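Local coordinates for protein homoaconitase large subunit (Methanocaldococcus jannaschii, PDB 4KP2) that serves as the iron-sulfur component of a hydro-lyase that interconverts (R)-homocitrate and homoisocitrate through cis-homoaconitate, at residues V193-K198 / E292-V297; A296-P301 / Y418-S423; D330-A335 / L363-I368. All coordinates share one frame; numbering follows the deposited sequence.

Contact 1: V193-K198 / E292-V297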
ATOM      1  N   VAL A 193      -6.750  18.175  21.350  1.00 52.38           N
ATOM      2  CA  VAL A 193      -6.317  19.182  20.387  1.00 51.22           C
ATOM      3  C   VAL A 193      -7.477  19.645  19.503  1.00 52.16           C
ATOM      4  O   VAL A 193      -7.484  20.778  19.021  1.00 50.40           O
ATOM      5  CB  VAL A 193      -5.131  18.687  19.524  1.00 46.36           C
ATOM      6  CG1 VAL A 193      -5.581  17.616  18.541  1.00 52.99           C
ATOM      7  CG2 VAL A 193      -4.483  19.853  18.794  1.00 50.42           C
ATOM      8  N   LEU A 194      -8.461  18.774  19.307  1.00 48.24           N
ATOM      9  CA  LEU A 194      -9.661  19.145  18.569  1.00 50.93           C
ATOM     10  C   LEU A 194     -10.500  20.120  19.383  1.00 55.20           C
ATOM     11  O   LEU A 194     -11.197  20.965  18.827  1.00 52.08           O
ATOM     12  CB  LEU A 194     -10.488  17.910  18.207  1.00 53.17           C
ATOM     13  CG  LEU A 194     -10.051  17.122  16.972  1.00 46.45           C
ATOM     14  CD1 LEU A 194     -10.944  15.909  16.774  1.00 47.20           C
ATOM     15  CD2 LEU A 194     -10.073  18.012  15.740  1.00 38.88           C
ATOM     16  N   ARG A 195     -10.431  19.999  20.704  1.00 58.81           N
ATOM     17  CA  ARG A 195     -11.155  20.907  21.584  1.00 57.88           C
ATOM     18  C   ARG A 195     -10.490  22.278  21.572  1.00 57.44           C
ATOM     19  O   ARG A 195     -11.149  23.305  21.737  1.00 63.64           O
ATOM     20  CB  ARG A 195     -11.193  20.357  23.009  1.00 60.77           C
ATOM     21  CG  ARG A 195     -12.103  21.132  23.944  1.00 68.60           C
ATOM     22  CD  ARG A 195     -13.552  21.018  23.502  1.00 64.57           C
ATOM     23  NE  ARG A 195     -14.447  21.798  24.351  1.00 77.54           N
ATOM     24  CZ  ARG A 195     -14.761  23.069  24.130  1.00 84.73           C
ATOM     25  NH1 ARG A 195     -14.250  23.709  23.087  1.00 76.09           N
ATOM     26  NH2 ARG A 195     -15.586  23.702  24.953  1.00 92.19           N
ATOM     27  N   VAL A 196      -9.177  22.283  21.369  1.00 54.16           N
ATOM     28  CA  VAL A 196      -8.405  23.518  21.328  1.00 57.57           C
ATOM     29  C   VAL A 196      -8.735  24.322  20.073  1.00 59.59           C
ATOM     30  O   VAL A 196      -8.783  25.553  20.106  1.00 64.27           O
ATOM     31  CB  VAL A 196      -6.891  23.228  21.378  1.00 54.66           C
ATOM     32  CG1 VAL A 196      -6.090  24.518  21.307  1.00 52.97           C
ATOM     33  CG2 VAL A 196      -6.543  22.458  22.641  1.00 54.48           C
ATOM     34  N   CYS A 197      -8.981  23.617  18.972  1.00 59.15           N
ATOM     35  CA  CYS A 197      -9.221  24.263  17.686  1.00 60.52           C
ATOM     36  C   CYS A 197     -10.557  25.006  17.617  1.00 61.43           C
ATOM     37  O   CYS A 197     -10.797  25.766  16.679  1.00 59.05           O
ATOM     38  CB  CYS A 197      -9.124  23.243  16.546  1.00 60.45           C
ATOM     39  SG  CYS A 197      -7.502  22.461  16.352  1.00 65.77           S
ATOM     40  N   LYS A 198     -11.423  24.789  18.603  1.00 63.27           N
ATOM     41  CA  LYS A 198     -12.731  25.442  18.615  1.00 61.87           C
ATOM     42  C   LYS A 198     -12.701  26.734  19.409  1.00 67.11           C
ATOM     43  O   LYS A 198     -13.196  27.765  18.953  1.00 68.77           O
ATOM     44  CB  LYS A 198     -13.797  24.520  19.203  1.00 63.63           C
ATOM     45  CG  LYS A 198     -13.831  23.150  18.587  1.00 65.36           C
ATOM     46  CD  LYS A 198     -13.794  23.214  17.070  1.00 71.22           C
ATOM     47  CE  LYS A 198     -12.565  22.488  16.543  1.00 73.43           C
ATOM     48  NZ  LYS A 198     -12.874  21.486  15.486  1.00 70.48           N
ATOM     49  N   GLU A 292     -16.757  15.299  26.475  1.00 68.50           N
ATOM     50  CA  GLU A 292     -17.006  14.155  25.607  1.00 68.01           C
ATOM     51  C   GLU A 292     -15.890  14.024  24.580  1.00 66.12           C
ATOM     52  O   GLU A 292     -15.046  14.911  24.451  1.00 64.51           O
ATOM     53  CB  GLU A 292     -18.347  14.302  24.887  1.00 68.75           C
ATOM     54  CG  GLU A 292     -19.554  14.377  25.806  1.00 72.08           C
ATOM     55  CD  GLU A 292     -20.866  14.345  25.042  1.00 74.85           C
ATOM     56  OE1 GLU A 292     -21.551  15.388  24.988  1.00 74.12           O
ATOM     57  OE2 GLU A 292     -21.210  13.277  24.494  1.00 73.46           O
ATOM     58  N   GLU A 293     -15.889  12.914  23.851  1.00 59.14           N
ATOM     59  CA  GLU A 293     -14.929  12.712  22.775  1.00 62.24           C
ATOM     60  C   GLU A 293     -15.274  13.595  21.579  1.00 58.91           C
ATOM     61  O   GLU A 293     -16.429  13.979  21.394  1.00 55.47           O
ATOM     62  CB  GLU A 293     -14.865  11.237  22.379  1.00 60.77           C
ATOM     63  CG  GLU A 293     -14.012  10.395  23.315  1.00 60.00           C
ATOM     64  CD  GLU A 293     -14.523   8.977  23.455  1.00 66.71           C
ATOM     65  OE1 GLU A 293     -15.582   8.792  24.088  1.00 64.84           O
ATOM     66  OE2 GLU A 293     -13.867   8.051  22.933  1.00 68.49           O
ATOM     67  N   GLN A 294     -14.272  13.914  20.768  1.00 56.07           N
ATOM     68  CA  GLN A 294     -14.428  14.936  19.738  1.00 54.77           C
ATOM     69  C   GLN A 294     -14.297  14.407  18.309  1.00 61.58           C
ATOM     70  O   GLN A 294     -13.333  13.717  17.975  1.00 61.87           O
ATOM     71  CB  GLN A 294     -13.423  16.066  19.974  1.00 62.24           C
ATOM     72  CG  GLN A 294     -13.450  16.640  21.385  1.00 56.63           C
ATOM     73  CD  GLN A 294     -14.766  17.314  21.724  1.00 58.95           C
ATOM     74  OE1 GLN A 294     -15.060  18.410  21.244  1.00 52.55           O
ATOM     75  NE2 GLN A 294     -15.566  16.661  22.558  1.00 59.74           N
ATOM     76  N   VAL A 295     -15.277  14.741  17.473  1.00 56.48           N
ATOM     77  CA  VAL A 295     -15.248  14.416  16.050  1.00 57.65           C
ATOM     78  C   VAL A 295     -15.518  15.653  15.188  1.00 64.60           C
ATOM     79  O   VAL A 295     -16.597  16.243  15.259  1.00 64.81           O
ATOM     80  CB  VAL A 295     -16.286  13.336  15.697  1.00 60.23           C
ATOM     81  CG1 VAL A 295     -16.364  13.145  14.188  1.00 54.42           C
ATOM     82  CG2 VAL A 295     -15.951  12.027  16.395  1.00 60.10           C
ATOM     83  N   ALA A 296     -14.539  16.037  14.373  1.00 60.69           N
ATOM     84  CA  ALA A 296     -14.666  17.220  13.524  1.00 54.25           C
ATOM     85  C   ALA A 296     -15.479  16.942  12.262  1.00 54.53           C
ATOM     86  O   ALA A 296     -15.231  15.965  11.557  1.00 52.54           O
ATOM     87  CB  ALA A 296     -13.293  17.765  13.162  1.00 53.29           C
ATOM     88  N   VAL A 297     -16.441  17.816  11.980  1.00 57.12           N
ATOM     89  CA  VAL A 297     -17.326  17.652  10.832  1.00 57.71           C
ATOM     90  C   VAL A 297     -16.874  18.519   9.652  1.00 59.15           C
ATOM     91  O   VAL A 297     -16.172  19.514   9.847  1.00 57.20           O
ATOM     92  CB  VAL A 297     -18.789  17.985  11.206  1.00 56.53           C
ATOM     93  CG1 VAL A 297     -19.214  17.187  12.430  1.00 55.58           C
ATOM     94  CG2 VAL A 297     -18.959  19.477  11.450  1.00 55.48           C
TER
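L194 on the helix side and Q294 on the strand side carry this contact, an example of a helix resting on a short extended segment with no hydrogen bond between 193-198 and 292-297. Their backbones come closest here, with the CA atoms 6.5 Å apart, and L194 CB faces Q294 CB at 3.9 Å. Beyond CB the leucine forks: L194 CD1 reaches the backbone carbonyl, 3.5 Å from Q294 O, while CD2 turns to the methyl of A296, with L194 CD2 4.1 Å from A296 CB. CG opposite the carbonyl carbon (chi1 -82°) turns the leucine to the strand, where its methyls meet Q294 and A296, two residues apart. V295, between them, points its side chain the other way.

R195 supplies a looser second touch. Its chain bends at chi2 and passes the glutamine amide, R195 CD lying 3.8 Å from Q294 OE1, with guanidinium and amide planes 25° apart. The charge itself is engaged elsewhere, in a salt bridge from NH1 to E199 one helical turn on. K198 likewise only brushes A296; its amino group is spent on the carbonyl of P301.

The glutamine is positioned from its own segment. Its chain bends at chi2, bringing the amide back over the preceding residues, where Q294 NE2 donates to E292 O at 2.6 Å, a bent bond from above the carbonyl plane that holds it there. Its backbone N is bonded to D191, which supplies helix 189-200's bond to the strand.

Helix 189-200 is the connection of a beta-alpha-beta crossover between strands 167-180 and 208-213, and its 193-198 segment runs at 59° to strand 294-296. M231 also packs on L194, V304 of the paired strand 304-306 touches Q294 and K198, and strand 418-421 adjoins A296.

Contact 2: A296-P301 / Y418-S423; sequences AVPHHP and YIYLAS
P298 sets its CD edge over one face of the Y420 ring, at the border of the alpha-beta-alpha sandwich where strand 418-421, outermost in its five-stranded parallel sheet, receives an antiparallel neighbour. That neighbour contributes one bridge: A296 and L421 form a hydrogen-bonded pair, A296 N giving to L421 O at 2.8 Å and L421 N returning to A296 O at 3.0 Å, the latter on a lone pair. Their methyl and methylene pack alongside, A296 CB 3.7 Å from L421 CB.

Past the bridge, side chains replace backbone bonds. P298 CD stands 3.5 Å from the centroid of the Y420 ring, only 14° off its normal, a clear CH-pi contact. The tyrosine ring is swung there by chi1 of -72°, with CG opposite the carbonyl carbon; V297 CG1 approaches the same ring obliquely near CE2. A serine in place of Y420 would probably leave P298 without its aromatic floor and open a gap beside V297.

Y418, on the same side of the strand as Y420, meets P298 CG at its ring edge and H299 rim to rim, the two planes 32° apart. On the reverse side, I419 comes within about 9 Å, side chain to side chain, of C386, a predicted cluster ligand. A cis peptide joins P298 to H299, and P298 CB sits 3.4 Å above the plane of the H299 imidazole, over its centre.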
ATOM      1  N   ALA A 296     -14.539  16.037  14.373  1.00 60.69           N
ATOM      2  CA  ALA A 296     -14.666  17.220  13.524  1.00 54.25           C
ATOM      3  C   ALA A 296     -15.479  16.942  12.262  1.00 54.53           C
ATOM      4  O   ALA A 296     -15.231  15.965  11.557  1.00 52.54           O
ATOM      5  CB  ALA A 296     -13.293  17.765  13.162  1.00 53.29           C
ATOM      6  N   VAL A 297     -16.441  17.816  11.980  1.00 57.12           N
ATOM      7  CA  VAL A 297     -17.326  17.652  10.832  1.00 57.71           C
ATOM      8  C   VAL A 297     -16.874  18.519   9.652  1.00 59.15           C
ATOM      9  O   VAL A 297     -16.172  19.514   9.847  1.00 57.20           O
ATOM     10  CB  VAL A 297     -18.789  17.985  11.206  1.00 56.53           C
ATOM     11  CG1 VAL A 297     -19.214  17.187  12.430  1.00 55.58           C
ATOM     12  CG2 VAL A 297     -18.959  19.477  11.450  1.00 55.48           C
ATOM     13  N   PRO A 298     -17.261  18.131   8.422  1.00 57.07           N
ATOM     14  CA  PRO A 298     -16.942  18.899   7.211  1.00 58.45           C
ATOM     15  C   PRO A 298     -17.383  20.359   7.306  1.00 57.55           C
ATOM     16  O   PRO A 298     -18.391  20.643   7.953  1.00 65.56           O
ATOM     17  CB  PRO A 298     -17.755  18.183   6.131  1.00 57.67           C
ATOM     18  CG  PRO A 298     -17.832  16.787   6.598  1.00 50.04           C
ATOM     19  CD  PRO A 298     -17.919  16.852   8.096  1.00 55.34           C
ATOM     20  N   HIS A 299     -16.645  21.267   6.670  1.00 57.53           N
ATOM     21  CA  HIS A 299     -15.454  20.915   5.900  1.00 55.17           C
ATOM     22  C   HIS A 299     -14.215  21.619   6.438  1.00 57.31           C
ATOM     23  O   HIS A 299     -13.332  22.006   5.674  1.00 53.45           O
ATOM     24  CB  HIS A 299     -15.642  21.278   4.425  1.00 56.79           C
ATOM     25  CG  HIS A 299     -16.765  20.548   3.758  1.00 56.22           C
ATOM     26  ND1 HIS A 299     -16.589  19.349   3.101  1.00 58.14           N
ATOM     27  CD2 HIS A 299     -18.081  20.849   3.643  1.00 52.09           C
ATOM     28  CE1 HIS A 299     -17.747  18.942   2.612  1.00 59.90           C
ATOM     29  NE2 HIS A 299     -18.668  19.835   2.926  1.00 53.43           N
ATOM     30  N   HIS A 300     -14.155  21.791   7.754  1.00 53.19           N
ATOM     31  CA  HIS A 300     -13.034  22.486   8.374  1.00 50.73           C
ATOM     32  C   HIS A 300     -12.671  21.866   9.720  1.00 55.98           C
ATOM     33  O   HIS A 300     -13.540  21.355  10.426  1.00 57.03           O
ATOM     34  CB  HIS A 300     -13.355  23.970   8.549  1.00 50.19           C
ATOM     35  CG  HIS A 300     -13.626  24.689   7.262  1.00 56.15           C
ATOM     36  ND1 HIS A 300     -14.879  24.749   6.694  1.00 58.11           N
ATOM     37  CD2 HIS A 300     -12.802  25.373   6.434  1.00 52.21           C
ATOM     38  CE1 HIS A 300     -14.818  25.442   5.570  1.00 54.91           C
ATOM     39  NE2 HIS A 300     -13.569  25.832   5.390  1.00 55.69           N
ATOM     40  N   PRO A 301     -11.376  21.910  10.077  1.00 53.95           N
ATOM     41  CA  PRO A 301     -10.893  21.361  11.349  1.00 45.49           C
ATOM     42  C   PRO A 301     -11.460  22.091  12.563  1.00 55.31           C
ATOM     43  O   PRO A 301     -11.372  21.568  13.674  1.00 51.36           O
ATOM     44  CB  PRO A 301      -9.379  21.582  11.273  1.00 43.21           C
ATOM     45  CG  PRO A 301      -9.079  21.692   9.821  1.00 51.85           C
ATOM     46  CD  PRO A 301     -10.268  22.378   9.227  1.00 54.78           C
ATOM     47  N   TYR A 418     -16.991  13.747   1.599  1.00 49.77           N
ATOM     48  CA  TYR A 418     -17.014  14.241   2.970  1.00 46.94           C
ATOM     49  C   TYR A 418     -15.964  13.573   3.849  1.00 52.80           C
ATOM     50  O   TYR A 418     -15.680  12.383   3.703  1.00 56.36           O
ATOM     51  CB  TYR A 418     -18.404  14.055   3.579  1.00 52.93           C
ATOM     52  CG  TYR A 418     -19.508  14.694   2.768  1.00 62.02           C
ATOM     53  CD1 TYR A 418     -19.861  16.023   2.965  1.00 55.93           C
ATOM     54  CD2 TYR A 418     -20.195  13.970   1.802  1.00 65.37           C
ATOM     55  CE1 TYR A 418     -20.869  16.610   2.225  1.00 64.13           C
ATOM     56  CE2 TYR A 418     -21.203  14.547   1.057  1.00 63.33           C
ATOM     57  CZ  TYR A 418     -21.536  15.867   1.273  1.00 64.66           C
ATOM     58  OH  TYR A 418     -22.541  16.444   0.531  1.00 60.46           O
ATOM     59  N   ILE A 419     -15.394  14.351   4.764  1.00 53.61           N
ATOM     60  CA  ILE A 419     -14.360  13.861   5.668  1.00 50.63           C
ATOM     61  C   ILE A 419     -14.701  14.199   7.116  1.00 48.70           C
ATOM     62  O   ILE A 419     -15.164  15.298   7.411  1.00 48.00           O
ATOM     63  CB  ILE A 419     -12.984  14.469   5.328  1.00 56.34           C
ATOM     64  CG1 ILE A 419     -12.625  14.202   3.866  1.00 55.35           C
ATOM     65  CG2 ILE A 419     -11.901  13.922   6.250  1.00 49.77           C
ATOM     66  CD1 ILE A 419     -11.301  14.796   3.452  1.00 42.85           C
ATOM     67  N   TYR A 420     -14.480  13.246   8.015  1.00 52.45           N
ATOM     68  CA  TYR A 420     -14.646  13.484   9.443  1.00 45.33           C
ATOM     69  C   TYR A 420     -13.348  13.158  10.173  1.00 48.59           C
ATOM     70  O   TYR A 420     -12.684  12.168   9.862  1.00 47.17           O
ATOM     71  CB  TYR A 420     -15.792  12.642  10.005  1.00 52.16           C
ATOM     72  CG  TYR A 420     -17.172  13.108   9.599  1.00 49.82           C
ATOM     73  CD1 TYR A 420     -17.663  12.862   8.325  1.00 51.11           C
ATOM     74  CD2 TYR A 420     -17.990  13.783  10.497  1.00 49.17           C
ATOM     75  CE1 TYR A 420     -18.926  13.281   7.951  1.00 52.85           C
ATOM     76  CE2 TYR A 420     -19.256  14.205  10.132  1.00 48.67           C
ATOM     77  CZ  TYR A 420     -19.718  13.952   8.858  1.00 49.08           C
ATOM     78  OH  TYR A 420     -20.975  14.369   8.485  1.00 45.25           O
ATOM     79  N   LEU A 421     -12.986  13.994  11.140  1.00 50.73           N
ATOM     80  CA  LEU A 421     -11.747  13.803  11.890  1.00 46.14           C
ATOM     81  C   LEU A 421     -12.026  13.309  13.304  1.00 48.60           C
ATOM     82  O   LEU A 421     -12.889  13.848  13.995  1.00 53.69           O
ATOM     83  CB  LEU A 421     -10.951  15.107  11.945  1.00 48.89           C
ATOM     84  CG  LEU A 421     -10.545  15.719  10.605  1.00 49.45           C
ATOM     85  CD1 LEU A 421      -9.814  17.033  10.822  1.00 55.56           C
ATOM     86  CD2 LEU A 421      -9.682  14.747   9.819  1.00 55.61           C
ATOM     87  N   ALA A 422     -11.287  12.290  13.732  1.00 44.80           N
ATOM     88  CA  ALA A 422     -11.470  11.723  15.063  1.00 44.84           C
ATOM     89  C   ALA A 422     -10.222  10.994  15.554  1.00 42.84           C
ATOM     90  O   ALA A 422      -9.170  11.037  14.915  1.00 38.05           O
ATOM     91  CB  ALA A 422     -12.670  10.787  15.080  1.00 44.81           C
ATOM     92  N   SER A 423     -10.354  10.329  16.696  1.00 40.73           N
ATOM     93  CA  SER A 423      -9.252   9.584  17.292  1.00 43.01           C
ATOM     94  C   SER A 423      -9.206   8.168  16.724  1.00 50.46           C
ATOM     95  O   SER A 423     -10.213   7.679  16.210  1.00 53.38           O
ATOM     96  CB  SER A 423      -9.413   9.535  18.813  1.00 49.14           C
ATOM     97  OG  SER A 423     -10.555   8.784  19.184  1.00 51.23           O
TER

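Contact 3: D330-A335 / L363-I368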
ATOM      1  N   ASP A 330      -1.262   4.753  18.922  1.00 47.14           N
ATOM      2  CA  ASP A 330      -2.484   4.948  18.151  1.00 47.06           C
ATOM      3  C   ASP A 330      -2.963   3.632  17.547  1.00 51.30           C
ATOM      4  O   ASP A 330      -4.160   3.348  17.519  1.00 54.99           O
ATOM      5  CB  ASP A 330      -2.263   5.987  17.049  1.00 48.38           C
ATOM      6  CG  ASP A 330      -1.790   7.321  17.593  1.00 53.12           C
ATOM      7  OD1 ASP A 330      -2.643   8.124  18.027  1.00 52.33           O
ATOM      8  OD2 ASP A 330      -0.565   7.570  17.584  1.00 51.93           O
ATOM      9  N   LEU A 331      -2.017   2.832  17.066  1.00 48.26           N
ATOM     10  CA  LEU A 331      -2.339   1.552  16.444  1.00 47.50           C
ATOM     11  C   LEU A 331      -2.842   0.542  17.469  1.00 52.21           C
ATOM     12  O   LEU A 331      -3.859  -0.119  17.254  1.00 53.04           O
ATOM     13  CB  LEU A 331      -1.120   0.989  15.712  1.00 43.14           C
ATOM     14  CG  LEU A 331      -0.593   1.800  14.528  1.00 37.38           C
ATOM     15  CD1 LEU A 331       0.633   1.131  13.927  1.00 33.89           C
ATOM     16  CD2 LEU A 331      -1.677   1.975  13.479  1.00 29.93           C
ATOM     17  N   ARG A 332      -2.124   0.429  18.582  1.00 50.36           N
ATOM     18  CA  ARG A 332      -2.479  -0.512  19.639  1.00 51.62           C
ATOM     19  C   ARG A 332      -3.847  -0.198  20.239  1.00 51.55           C
ATOM     20  O   ARG A 332      -4.601  -1.104  20.599  1.00 56.87           O
ATOM     21  CB  ARG A 332      -1.397  -0.528  20.722  1.00 52.72           C
ATOM     22  CG  ARG A 332      -1.758  -1.309  21.974  1.00 55.98           C
ATOM     23  CD  ARG A 332      -0.510  -1.810  22.683  1.00 60.80           C
ATOM     24  NE  ARG A 332       0.553  -0.811  22.697  1.00 61.66           N
ATOM     25  CZ  ARG A 332       1.772  -1.025  23.182  1.00 66.32           C
ATOM     26  NH1 ARG A 332       2.083  -2.206  23.698  1.00 73.67           N
ATOM     27  NH2 ARG A 332       2.680  -0.059  23.153  1.00 62.78           N
ATOM     28  N   GLU A 333      -4.166   1.089  20.336  1.00 53.48           N
ATOM     29  CA  GLU A 333      -5.465   1.523  20.835  1.00 51.84           C
ATOM     30  C   GLU A 333      -6.575   1.126  19.869  1.00 57.19           C
ATOM     31  O   GLU A 333      -7.639   0.663  20.282  1.00 63.14           O
ATOM     32  CB  GLU A 333      -5.475   3.039  21.047  1.00 55.14           C
ATOM     33  CG  GLU A 333      -6.832   3.617  21.433  1.00 66.02           C
ATOM     34  CD  GLU A 333      -7.228   3.304  22.864  1.00 63.37           C
ATOM     35  OE1 GLU A 333      -6.388   2.767  23.617  1.00 69.59           O
ATOM     36  OE2 GLU A 333      -8.383   3.600  23.237  1.00 62.42           O
ATOM     37  N   ALA A 334      -6.318   1.307  18.577  1.00 61.54           N
ATOM     38  CA  ALA A 334      -7.292   0.973  17.547  1.00 58.01           C
ATOM     39  C   ALA A 334      -7.449  -0.537  17.414  1.00 54.84           C
ATOM     40  O   ALA A 334      -8.551  -1.037  17.182  1.00 56.45           O
ATOM     41  CB  ALA A 334      -6.886   1.584  16.216  1.00 60.30           C
ATOM     42  N   ALA A 335      -6.341  -1.257  17.561  1.00 56.30           N
ATOM     43  CA  ALA A 335      -6.350  -2.713  17.471  1.00 50.88           C
ATOM     44  C   ALA A 335      -7.116  -3.319  18.639  1.00 54.47           C
ATOM     45  O   ALA A 335      -7.663  -4.415  18.531  1.00 54.17           O
ATOM     46  CB  ALA A 335      -4.932  -3.250  17.430  1.00 46.21           C
ATOM     47  N   LEU A 363       4.526  -5.152  14.333  1.00 55.95           N
ATOM     48  CA  LEU A 363       4.486  -6.463  13.698  1.00 55.20           C
ATOM     49  C   LEU A 363       4.880  -7.540  14.700  1.00 57.02           C
ATOM     50  O   LEU A 363       4.280  -8.614  14.745  1.00 58.48           O
ATOM     51  CB  LEU A 363       5.430  -6.506  12.498  1.00 59.71           C
ATOM     52  CG  LEU A 363       4.944  -5.852  11.204  1.00 57.57           C
ATOM     53  CD1 LEU A 363       6.101  -5.661  10.237  1.00 51.50           C
ATOM     54  CD2 LEU A 363       3.851  -6.694  10.571  1.00 45.68           C
ATOM     55  N   LYS A 364       5.894  -7.238  15.505  1.00 59.91           N
ATOM     56  CA  LYS A 364       6.381  -8.165  16.517  1.00 57.45           C
ATOM     57  C   LYS A 364       5.404  -8.227  17.686  1.00 63.18           C
ATOM     58  O   LYS A 364       5.521  -9.081  18.565  1.00 74.70           O
ATOM     59  CB  LYS A 364       7.762  -7.725  17.007  1.00 64.11           C
ATOM     60  CG  LYS A 364       8.591  -8.838  17.625  1.00 63.02           C
ATOM     61  CD  LYS A 364       9.946  -8.317  18.077  1.00 63.10           C
ATOM     62  CE  LYS A 364      10.865  -9.454  18.489  1.00 63.86           C
ATOM     63  NZ  LYS A 364      11.185 -10.345  17.341  1.00 59.95           N
ATOM     64  N   GLU A 365       4.439  -7.313  17.685  1.00 60.55           N
ATOM     65  CA  GLU A 365       3.431  -7.256  18.732  1.00 59.31           C
ATOM     66  C   GLU A 365       2.122  -7.866  18.234  1.00 61.55           C
ATOM     67  O   GLU A 365       1.175  -8.050  18.998  1.00 64.96           O
ATOM     68  CB  GLU A 365       3.223  -5.808  19.179  1.00 56.81           C
ATOM     69  CG  GLU A 365       2.515  -5.657  20.515  1.00 62.74           C
ATOM     70  CD  GLU A 365       2.648  -4.259  21.084  1.00 67.75           C
ATOM     71  OE1 GLU A 365       3.558  -3.522  20.648  1.00 62.77           O
ATOM     72  OE2 GLU A 365       1.843  -3.898  21.969  1.00 61.89           O
ATOM     73  N   GLY A 366       2.082  -8.183  16.944  1.00 58.08           N
ATOM     74  CA  GLY A 366       0.921  -8.817  16.347  1.00 53.63           C
ATOM     75  C   GLY A 366      -0.237  -7.861  16.136  1.00 55.47           C
ATOM     76  O   GLY A 366      -1.386  -8.282  16.014  1.00 49.87           O
ATOM     77  N   ILE A 367       0.069  -6.569  16.093  1.00 55.10           N
ATOM     78  CA  ILE A 367      -0.952  -5.544  15.906  1.00 49.72           C
ATOM     79  C   ILE A 367      -1.442  -5.506  14.460  1.00 53.99           C
ATOM     80  O   ILE A 367      -2.632  -5.328  14.200  1.00 54.96           O
ATOM     81  CB  ILE A 367      -0.431  -4.155  16.325  1.00 52.51           C
ATOM     82  CG1 ILE A 367      -0.002  -4.178  17.794  1.00 53.50           C
ATOM     83  CG2 ILE A 367      -1.490  -3.089  16.102  1.00 53.71           C
ATOM     84  CD1 ILE A 367       0.419  -2.831  18.327  1.00 56.67           C
ATOM     85  N   ILE A 368      -0.516  -5.683  13.522  1.00 49.23           N
ATOM     86  CA  ILE A 368      -0.853  -5.709  12.102  1.00 53.66           C
ATOM     87  C   ILE A 368      -1.777  -6.882  11.781  1.00 46.07           C
ATOM     88  O   ILE A 368      -2.731  -6.742  11.010  1.00 44.27           O
ATOM     89  CB  ILE A 368       0.414  -5.767  11.216  1.00 50.58           C
ATOM     90  CG1 ILE A 368       0.928  -4.356  10.924  1.00 51.38           C
ATOM     91  CG2 ILE A 368       0.135  -6.476   9.900  1.00 48.39           C
ATOM     92  CD1 ILE A 368       1.589  -3.685  12.097  1.00 53.01           C
TER
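R332 and E365 meet at the exposed border of a buried helix contact, and the arginine is best read atom by atom. Its CB is still part of the apolar interface, 3.8 Å from I367 CD1. CG leaves the helix opposite the backbone N (chi1 171°), which carries the chain along the outside of the isoleucine toward the glutamate. R332 CD already lies 3.2 Å from E365 OE2; the bend at chi3, about CG-CD, then swings NE and CZ past the same oxygen. At the tip, R332 NH1 makes a salt bridge to E365 OE2; the modelled 2.4 Å is very short, and the exact length is doubtful. The two flat groups are not laid edge against edge in one plane: guanidinium and carboxylate stand 70° apart, with E365 OE1 above one guanidinium face, offset toward the rim. E365 reaches across by an extended chain, crossing the arginine at about a right angle.

The parts joined are neighbouring helices of consecutive beta-alpha-beta crossovers, in one layer against the parallel sheet: helix 328-338 links strands 317-320 and 348-351, while 356-363 and 367-374 lead from 348-351 to 377-378. Between the last two comes a Schellman motif: G366 has a phi of 75°, ending one helix while standing at the N-cap of the next.

I367, at the start of the new helix, points inward and divides its branches. Its CG2 meets the methyl of A335, I367 CG2 to A335 CB being 3.7 Å, and also packs on L331, 4.1 Å from L331 CB. CD1 takes the arginine's aliphatic root. F371, one turn along, continues the apolar surface against L331 and A335, while I368, whose CB points away from helix 328-338, packs on L363 of the second subunit.

Overall arrangement
Read from the N terminus, the chain first leaves helix 189-200, runs through strands and helices for 93 residues, and returns at 292-297 to close contact 1. Contact 2 opens before that segment ends, sharing A296 and V297, and closes only at strand 418-421. The two are therefore chained end to end, their centres 9 Å apart, and together join the helix of one mixed sheet to the edge of the C-terminal parallel sheet. Contact 3 is nested inside the long loop of contact 2 and follows contact 1 in series. Its centre lies about 24 Å from that of contact 2, and it packs helices that flank the same parallel sheet.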